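PDB 4WOK: UDP-glucose 4-epimerase from Brucella ovis, which probably interconverts UDP-glucose and UDP-galactose by inverting carbon 4 of the sugar, with bound NAD as the redox cofactor. Local coordinates for residues 28-31 and 32-36; 98-101 and 102-106; 151-154 and 155-158. The protein carries 2 engineered substitutions. All blocks are in the same frame, centred on the assembly; numbering follows the deposited sequence.

Interaction 1. Residues 28-31 and 32-36; sequences AKLL and AGQGY
A Schellman motif closes helix 22-33, and its signature is the bond from Tyr36 N back to Leu31 O, five residues earlier, at 3.0 Å. Leu31 O also accepts from Gln34 N, and the two donors reach the carbonyl from opposite faces of its plane, each well out of it, so one oxygen is gripped from both sides. Gly35 is the C-prime residue; its positive phi (92°) reverses the chain, and Gly35 N makes the accompanying weak bond to Ala32 O at 3.2 Å. The regular ladder runs on through Ala32 N on Ala28 O and Gly33 N on Lys29 O, then fades in a weak bond from Gln34 N to Leu30 O.

The turn also folds Tyr36 back against Leu31 in the last turn of the helix. Leu31 CD2 meets Tyr36 CD2 at 3.7 Å, the methyl lying obliquely to the ring, while Leu31 O sits in the ring plane at its edge. With CG beside the backbone N (chi1 -69°), the ring of Tyr36 is brought across the Leu31 side chain, and its hydroxyl continues to Glu248 and Lys251 of another helix. Leu31 packs on Val14 and Val16 of strand 13-17 as well as on Val244. Such a glycine-mediated helix end, leading straight into strand 37-42, belongs to the first beta-alpha-beta unit of a Rossmann fold.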
# COMPACT_ATOMS: atom_id res chain seq x y z
N ALA A 28 7.87 -3.50 -8.94
CA ALA A 28 8.48 -3.70 -10.26
C ALA A 28 9.99 -3.99 -10.14
O ALA A 28 10.50 -4.91 -10.78
CB ALA A 28 8.25 -2.47 -11.14
N LYS A 29 10.69 -3.21 -9.32
CA LYS A 29 12.11 -3.46 -9.07
C LYS A 29 12.33 -4.88 -8.56
O LYS A 29 13.24 -5.59 -9.03
CB LYS A 29 12.66 -2.45 -8.05
CG LYS A 29 14.12 -2.67 -7.63
CD LYS A 29 14.62 -1.52 -6.75
CE LYS A 29 16.13 -1.52 -6.58
NZ LYS A 29 16.58 -2.53 -5.58
N LEU A 30 11.50 -5.30 -7.62
CA LEU A 30 11.67 -6.63 -7.03
C LEU A 30 11.36 -7.72 -8.05
O LEU A 30 12.09 -8.71 -8.14
CB LEU A 30 10.78 -6.81 -5.80
CG LEU A 30 11.19 -8.07 -5.04
CD1 LEU A 30 12.34 -7.77 -4.11
CD2 LEU A 30 10.03 -8.68 -4.28
N LEU A 31 10.28 -7.53 -8.80
CA LEU A 31 9.92 -8.51 -9.82
C LEU A 31 11.09 -8.76 -10.75
O LEU A 31 11.42 -9.90 -11.05
CB LEU A 31 8.69 -8.03 -10.63
CG LEU A 31 7.33 -8.23 -9.95
CD1 LEU A 31 6.24 -7.31 -10.57
CD2 LEU A 31 6.89 -9.69 -10.05
N ALA A 32 11.73 -7.68 -11.20
CA ALA A 32 12.84 -7.77 -12.13
C ALA A 32 14.03 -8.48 -11.50
O ALA A 32 14.78 -9.18 -12.19
CB ALA A 32 13.25 -6.39 -12.62
N GLY A 33 14.20 -8.30 -10.20
CA GLY A 33 15.25 -9.00 -9.48
C GLY A 33 15.01 -10.50 -9.42
O GLY A 33 15.95 -11.29 -9.32
N GLN A 34 13.74 -10.90 -9.49
CA GLN A 34 13.43 -12.32 -9.43
C GLN A 34 13.23 -12.92 -10.83
O GLN A 34 12.79 -14.05 -10.98
CB GLN A 34 12.22 -12.57 -8.54
CG GLN A 34 12.51 -12.27 -7.07
CD GLN A 34 11.34 -12.53 -6.14
OE1 GLN A 34 10.42 -13.28 -6.47
NE2 GLN A 34 11.37 -11.91 -4.96
N GLY A 35 13.60 -12.15 -11.85
CA GLY A 35 13.60 -12.67 -13.20
C GLY A 35 12.32 -12.46 -13.99
O GLY A 35 12.19 -12.95 -15.11
N TYR A 36 11.37 -11.75 -13.41
CA TYR A 36 10.18 -11.36 -14.16
C TYR A 36 10.46 -10.10 -14.96
O TYR A 36 11.42 -9.37 -14.69
CB TYR A 36 8.98 -11.12 -13.23
CG TYR A 36 8.45 -12.37 -12.59
CD1 TYR A 36 7.62 -13.25 -13.29
CD2 TYR A 36 8.77 -12.69 -11.28
CE1 TYR A 36 7.13 -14.39 -12.71
CE2 TYR A 36 8.29 -13.84 -10.68
CZ TYR A 36 7.46 -14.68 -11.40
OH TYR A 36 6.97 -15.83 -10.81

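Interaction 2. Residues 98-101 and 102-106; sequences KYYR and NNVGG. With NAD (nicotinamide-adenine-dinucleotide), chain B.
The amide of Asn102 and the adenine of NAD meet through their polar atoms, with their planes roughly 30° apart. Asn102 OD1 accepts from NAD N6A at 2.9 Å, and Asn102 ND2 donates a hydrogen bond to NAD N7A at 3.0 Å, so the amide reads the Hoogsteen side of the base through two bonds. On an adjoining side of the same helix, the Tyr99 ring and the Asn103 amide lie side by side and point the same way, their planes 76° apart. Asn103 ND2 comes obliquely to Tyr99 CD2 at 3.6 Å, but its hydrogen bonds go to Ser86 O and Thr154 OG1. Tyr99 OH is engaged by Glu91 and the backbone of Tyr88. On another flank of the helix, the Val104 and Tyr100 side chains lie side by side, Val104 CG2 meeting the ring obliquely at CD1.

To reach the adenine, the side chain of Asn102 takes a first torsion far from the usual staggered positions (chi1 -139°). The backbone beneath it widens into a pi-type turn. Tyr100 O accepts from both Val104 N and Gly105 N, the latter at 3.0 Å, and Gly106 N then bonds to Arg101 O at 2.9 Å, five residues back.

Chemically, the paired donor and acceptor leave little doubt about which way the Asn102 amide is turned. They match an exocyclic amino group beside an unprotonated ring nitrogen, a pattern that suits adenine and should help to select and orient this end of the cofactor.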
# COMPACT_ATOMS: atom_id res chain seq x y z
N LYS A 98 -14.65 10.77 -6.59
CA LYS A 98 -13.34 10.38 -7.07
C LYS A 98 -13.01 8.95 -6.69
O LYS A 98 -12.45 8.19 -7.49
CB LYS A 98 -12.27 11.32 -6.52
CG LYS A 98 -10.84 10.93 -6.92
CD LYS A 98 -9.87 12.05 -6.54
CE LYS A 98 -8.42 11.69 -6.83
NZ LYS A 98 -7.50 12.78 -6.38
N TYR A 99 -13.36 8.56 -5.47
CA TYR A 99 -12.99 7.24 -4.98
C TYR A 99 -13.90 6.14 -5.57
O TYR A 99 -13.41 5.10 -5.99
CB TYR A 99 -12.97 7.23 -3.44
CG TYR A 99 -11.71 7.93 -2.96
CD1 TYR A 99 -11.59 9.31 -3.08
CD2 TYR A 99 -10.61 7.21 -2.52
CE1 TYR A 99 -10.42 9.95 -2.72
CE2 TYR A 99 -9.43 7.85 -2.14
CZ TYR A 99 -9.35 9.22 -2.25
OH TYR A 99 -8.19 9.88 -1.90
N TYR A 100 -15.21 6.38 -5.65
CA TYR A 100 -16.06 5.38 -6.32
C TYR A 100 -15.68 5.24 -7.79
O TYR A 100 -15.67 4.14 -8.32
CB TYR A 100 -17.56 5.74 -6.19
CG TYR A 100 -18.16 5.41 -4.84
CD1 TYR A 100 -18.64 4.13 -4.57
CD2 TYR A 100 -18.25 6.37 -3.83
CE1 TYR A 100 -19.20 3.81 -3.35
CE2 TYR A 100 -18.80 6.05 -2.59
CZ TYR A 100 -19.27 4.77 -2.36
OH TYR A 100 -19.82 4.42 -1.15
N ARG A 101 -15.32 6.34 -8.44
CA ARG A 101 -14.97 6.27 -9.86
C ARG A 101 -13.66 5.50 -10.09
O ARG A 101 -13.61 4.55 -10.85
CB ARG A 101 -14.86 7.66 -10.47
CG ARG A 101 -14.26 7.67 -11.88
CD ARG A 101 -14.18 9.08 -12.46
NE ARG A 101 -13.60 9.10 -13.81
CZ ARG A 101 -14.30 8.94 -14.92
NH1 ARG A 101 -15.61 8.75 -14.86
NH2 ARG A 101 -13.70 8.97 -16.11
N ASN A 102 -12.60 5.94 -9.42
CA ASN A 102 -11.27 5.34 -9.61
C ASN A 102 -11.20 3.93 -9.02
O ASN A 102 -10.71 2.99 -9.66
CB ASN A 102 -10.19 6.22 -8.98
CG ASN A 102 -8.92 6.32 -9.84
OD1 ASN A 102 -8.98 6.39 -11.07
ND2 ASN A 102 -7.76 6.36 -9.17
N ASN A 103 -11.69 3.77 -7.80
CA ASN A 103 -11.49 2.51 -7.10
C ASN A 103 -12.50 1.41 -7.39
O ASN A 103 -12.16 0.23 -7.38
CB ASN A 103 -11.47 2.77 -5.60
CG ASN A 103 -10.35 3.70 -5.20
OD1 ASN A 103 -9.63 4.23 -6.05
ND2 ASN A 103 -10.19 3.90 -3.89
N VAL A 104 -13.76 1.78 -7.64
CA VAL A 104 -14.76 0.79 -8.01
C VAL A 104 -14.88 0.69 -9.53
O VAL A 104 -14.67 -0.37 -10.09
CB VAL A 104 -16.14 1.11 -7.38
CG1 VAL A 104 -17.18 0.04 -7.77
CG2 VAL A 104 -16.00 1.19 -5.86
N GLY A 105 -15.21 1.80 -10.19
CA GLY A 105 -15.23 1.80 -11.65
C GLY A 105 -13.91 1.38 -12.29
O GLY A 105 -13.89 0.57 -13.22
N GLY A 106 -12.79 1.91 -11.79
CA GLY A 106 -11.49 1.56 -12.33
C GLY A 106 -11.16 0.08 -12.13
O GLY A 106 -10.65 -0.59 -13.03
PA NAD B . 0.79 6.02 -5.33
O1A NAD B . -0.25 7.07 -5.66
O2A NAD B . 2.26 6.30 -5.22
O5B NAD B . 0.69 4.89 -6.64
C5B NAD B . -0.58 4.94 -7.25
C4B NAD B . -0.29 4.70 -8.76
O4B NAD B . -1.51 4.43 -9.46
C3B NAD B . 0.27 6.04 -9.24
O3B NAD B . 1.42 5.77 -10.00
C2B NAD B . -0.88 6.60 -10.11
O2B NAD B . -0.40 7.36 -11.14
C1B NAD B . -1.53 5.27 -10.64
N9A NAD B . -2.96 5.42 -10.94
C8A NAD B . -3.99 5.97 -10.14
N7A NAD B . -5.19 5.91 -10.73
C5A NAD B . -4.93 5.31 -11.97
C6A NAD B . -5.78 4.99 -13.05
N6A NAD B . -7.12 5.28 -12.99
N1A NAD B . -5.26 4.39 -14.15
C2A NAD B . -3.91 4.13 -14.16
N3A NAD B . -2.98 4.40 -13.21
C4A NAD B . -3.55 4.99 -12.11
O3 NAD B . 0.05 5.33 -4.08
PN NAD B . 0.82 4.10 -3.36
O1N NAD B . 1.95 3.42 -4.08
O2N NAD B . 0.80 4.47 -1.92
O5D NAD B . -0.35 2.85 -3.13
C5D NAD B . -0.82 2.35 -4.29
C4D NAD B . -1.73 1.19 -3.89
O4D NAD B . -1.43 0.79 -2.49
C3D NAD B . -3.20 1.67 -3.87
O3D NAD B . -3.96 0.56 -4.22
C2D NAD B . -3.38 2.02 -2.39
O2D NAD B . -4.67 1.92 -1.93
C1D NAD B . -2.64 0.80 -1.80
N1N NAD B . -2.36 1.07 -0.30
C2N NAD B . -1.37 2.00 0.01
C3N NAD B . -1.11 2.26 1.38
C7N NAD B . -0.04 3.27 1.73
O7N NAD B . 0.24 3.49 2.91
N7N NAD B . 0.61 3.93 0.71
C4N NAD B . -1.84 1.60 2.36
C5N NAD B . -2.83 0.68 2.01
C6N NAD B . -3.09 0.42 0.66

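Interaction 3. Residues 151-154 and 155-158; sequences YGRT and KLIA. With NAD (nicotinamide-adenine-dinucleotide), chain B.
Tyr151 and Lys155, one helical turn apart, cross obliquely, and both end on the nicotinamide-side ribose of NAD. The aliphatic part of Lys155 passes over one face of the Tyr151 ring: CG stands 4.3 Å from the ring centroid in a CH-pi contact, offset toward the rim, and CE lies 3.6 Å from Tyr151 CE1. A bend at the second torsion (chi2 -65°), followed by an extended tail, carries the lysine across the tyrosine and delivers NZ to the sugar. There Lys155 NZ donates to NAD O3D at 2.9 Å and, more weakly, to NAD O2D. The same O2D lies in the plane of the tyrosine ring, at its edge, and is hydrogen-bonded to Tyr151 OH at 2.9 Å, so one ribose hydroxyl joins both side chains. Lys155 NZ is further held by Ser125 O. The spacing fits the Tyr-x-x-x-Lys signature of the short-chain dehydrogenase/reductase superfamily.

Within the fold, the turn is wedged between sheet and helix. Lys155 and Ala158 rest on Phe124 of strand 121-125, whereas Ile157 packs on Tyr100 and Val104, and Tyr151 on Tyr99, all of helix 96-116.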
# COMPACT_ATOMS: atom_id res chain seq x y z
N TYR A 151 -13.02 5.75 1.26
CA TYR A 151 -11.82 5.03 0.85
C TYR A 151 -11.88 3.57 1.28
O TYR A 151 -11.75 2.68 0.44
CB TYR A 151 -10.56 5.68 1.43
CG TYR A 151 -9.31 4.84 1.22
CD1 TYR A 151 -8.78 4.66 -0.06
CD2 TYR A 151 -8.67 4.24 2.29
CE1 TYR A 151 -7.64 3.90 -0.25
CE2 TYR A 151 -7.52 3.47 2.10
CZ TYR A 151 -7.02 3.31 0.83
OH TYR A 151 -5.88 2.56 0.62
N GLY A 152 -12.10 3.33 2.58
CA GLY A 152 -12.29 1.98 3.08
C GLY A 152 -13.45 1.27 2.39
O GLY A 152 -13.36 0.11 2.03
N ARG A 153 -14.54 2.00 2.18
CA ARG A 153 -15.72 1.47 1.51
C ARG A 153 -15.39 0.95 0.12
O ARG A 153 -15.78 -0.15 -0.27
CB ARG A 153 -16.78 2.57 1.41
CG ARG A 153 -18.18 2.09 1.06
CD ARG A 153 -19.04 1.97 2.32
NE ARG A 153 -19.26 0.58 2.69
CZ ARG A 153 -19.58 0.16 3.90
NH1 ARG A 153 -19.76 -1.14 4.11
NH2 ARG A 153 -19.71 1.03 4.90
N THR A 154 -14.65 1.75 -0.65
CA THR A 154 -14.41 1.38 -2.03
C THR A 154 -13.40 0.23 -2.14
O THR A 154 -13.48 -0.58 -3.06
CB THR A 154 -13.93 2.58 -2.88
OG1 THR A 154 -12.72 3.11 -2.34
CG2 THR A 154 -15.00 3.67 -2.91
N LYS A 155 -12.45 0.15 -1.20
CA LYS A 155 -11.53 -1.00 -1.18
C LYS A 155 -12.28 -2.30 -0.86
O LYS A 155 -12.00 -3.35 -1.42
CB LYS A 155 -10.41 -0.78 -0.14
CG LYS A 155 -9.41 0.30 -0.54
CD LYS A 155 -8.65 -0.14 -1.80
CE LYS A 155 -7.56 0.85 -2.21
NZ LYS A 155 -6.76 0.26 -3.36
N LEU A 156 -13.24 -2.22 0.06
CA LEU A 156 -14.07 -3.37 0.40
C LEU A 156 -14.92 -3.82 -0.80
O LEU A 156 -15.07 -5.02 -1.06
CB LEU A 156 -14.98 -3.03 1.58
CG LEU A 156 -15.90 -4.15 2.08
CD1 LEU A 156 -15.06 -5.36 2.48
CD2 LEU A 156 -16.74 -3.67 3.26
N ILE A 157 -15.49 -2.86 -1.51
CA ILE A 157 -16.29 -3.16 -2.70
C ILE A 157 -15.44 -3.90 -3.73
O ILE A 157 -15.87 -4.89 -4.30
CB ILE A 157 -16.89 -1.88 -3.33
CG1 ILE A 157 -17.93 -1.27 -2.39
CG2 ILE A 157 -17.48 -2.18 -4.72
CD1 ILE A 157 -18.33 0.16 -2.79
N ALA A 158 -14.21 -3.43 -3.94
CA ALA A 158 -13.31 -4.13 -4.85
C ALA A 158 -13.02 -5.57 -4.39
O ALA A 158 -12.95 -6.48 -5.21
CB ALA A 158 -12.01 -3.37 -5.02
PA NAD B . 0.79 6.02 -5.33
O1A NAD B . -0.25 7.07 -5.66
O2A NAD B . 2.26 6.30 -5.22
O5B NAD B . 0.69 4.89 -6.64
C5B NAD B . -0.58 4.94 -7.25
C4B NAD B . -0.29 4.70 -8.76
O4B NAD B . -1.51 4.43 -9.46
C3B NAD B . 0.27 6.04 -9.24
O3B NAD B . 1.42 5.77 -10.00
C2B NAD B . -0.88 6.60 -10.11
O2B NAD B . -0.40 7.36 -11.14
C1B NAD B . -1.53 5.27 -10.64
N9A NAD B . -2.96 5.42 -10.94
C8A NAD B . -3.99 5.97 -10.14
N7A NAD B . -5.19 5.91 -10.73
C5A NAD B . -4.93 5.31 -11.97
C6A NAD B . -5.78 4.99 -13.05
N6A NAD B . -7.12 5.28 -12.99
N1A NAD B . -5.26 4.39 -14.15
C2A NAD B . -3.91 4.13 -14.16
N3A NAD B . -2.98 4.40 -13.21
C4A NAD B . -3.55 4.99 -12.11
O3 NAD B . 0.05 5.33 -4.08
PN NAD B . 0.82 4.10 -3.36
O1N NAD B . 1.95 3.42 -4.08
O2N NAD B . 0.80 4.47 -1.92
O5D NAD B . -0.35 2.85 -3.13
C5D NAD B . -0.82 2.35 -4.29
C4D NAD B . -1.73 1.19 -3.89
O4D NAD B . -1.43 0.79 -2.49
C3D NAD B . -3.20 1.67 -3.87
O3D NAD B . -3.96 0.56 -4.22
C2D NAD B . -3.38 2.02 -2.39
O2D NAD B . -4.67 1.92 -1.93
C1D NAD B . -2.64 0.80 -1.80
N1N NAD B . -2.36 1.07 -0.30
C2N NAD B . -1.37 2.00 0.01
C3N NAD B . -1.11 2.26 1.38
C7N NAD B . -0.04 3.27 1.73
O7N NAD B . 0.24 3.49 2.91
N7N NAD B . 0.61 3.93 0.71
C4N NAD B . -1.84 1.60 2.36
C5N NAD B . -2.83 0.68 2.01
C6N NAD B . -3.09 0.42 0.66

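In the fold
All three examples are local contacts along helices of one Rossmann-type domain, and their chemistry differs with their place in the fold. Interaction 1, partly buried, lies about 29 Å between centres from each of the others; it finishes a helix by backbone bonding and apolar packing without touching the cofactor. Interactions 2 and 3, whose centres are only 9 Å apart, sit on two neighbouring helices and share NAD: 98-106 takes the adenine end through an amide, 151-158 the ribose next to the nicotinamide through a hydroxyl and an amine. Interaction 3 is the more buried of this pair. The two helices touch directly, the Thr154 methyl CG2 packing against the backbone oxygen of Tyr99.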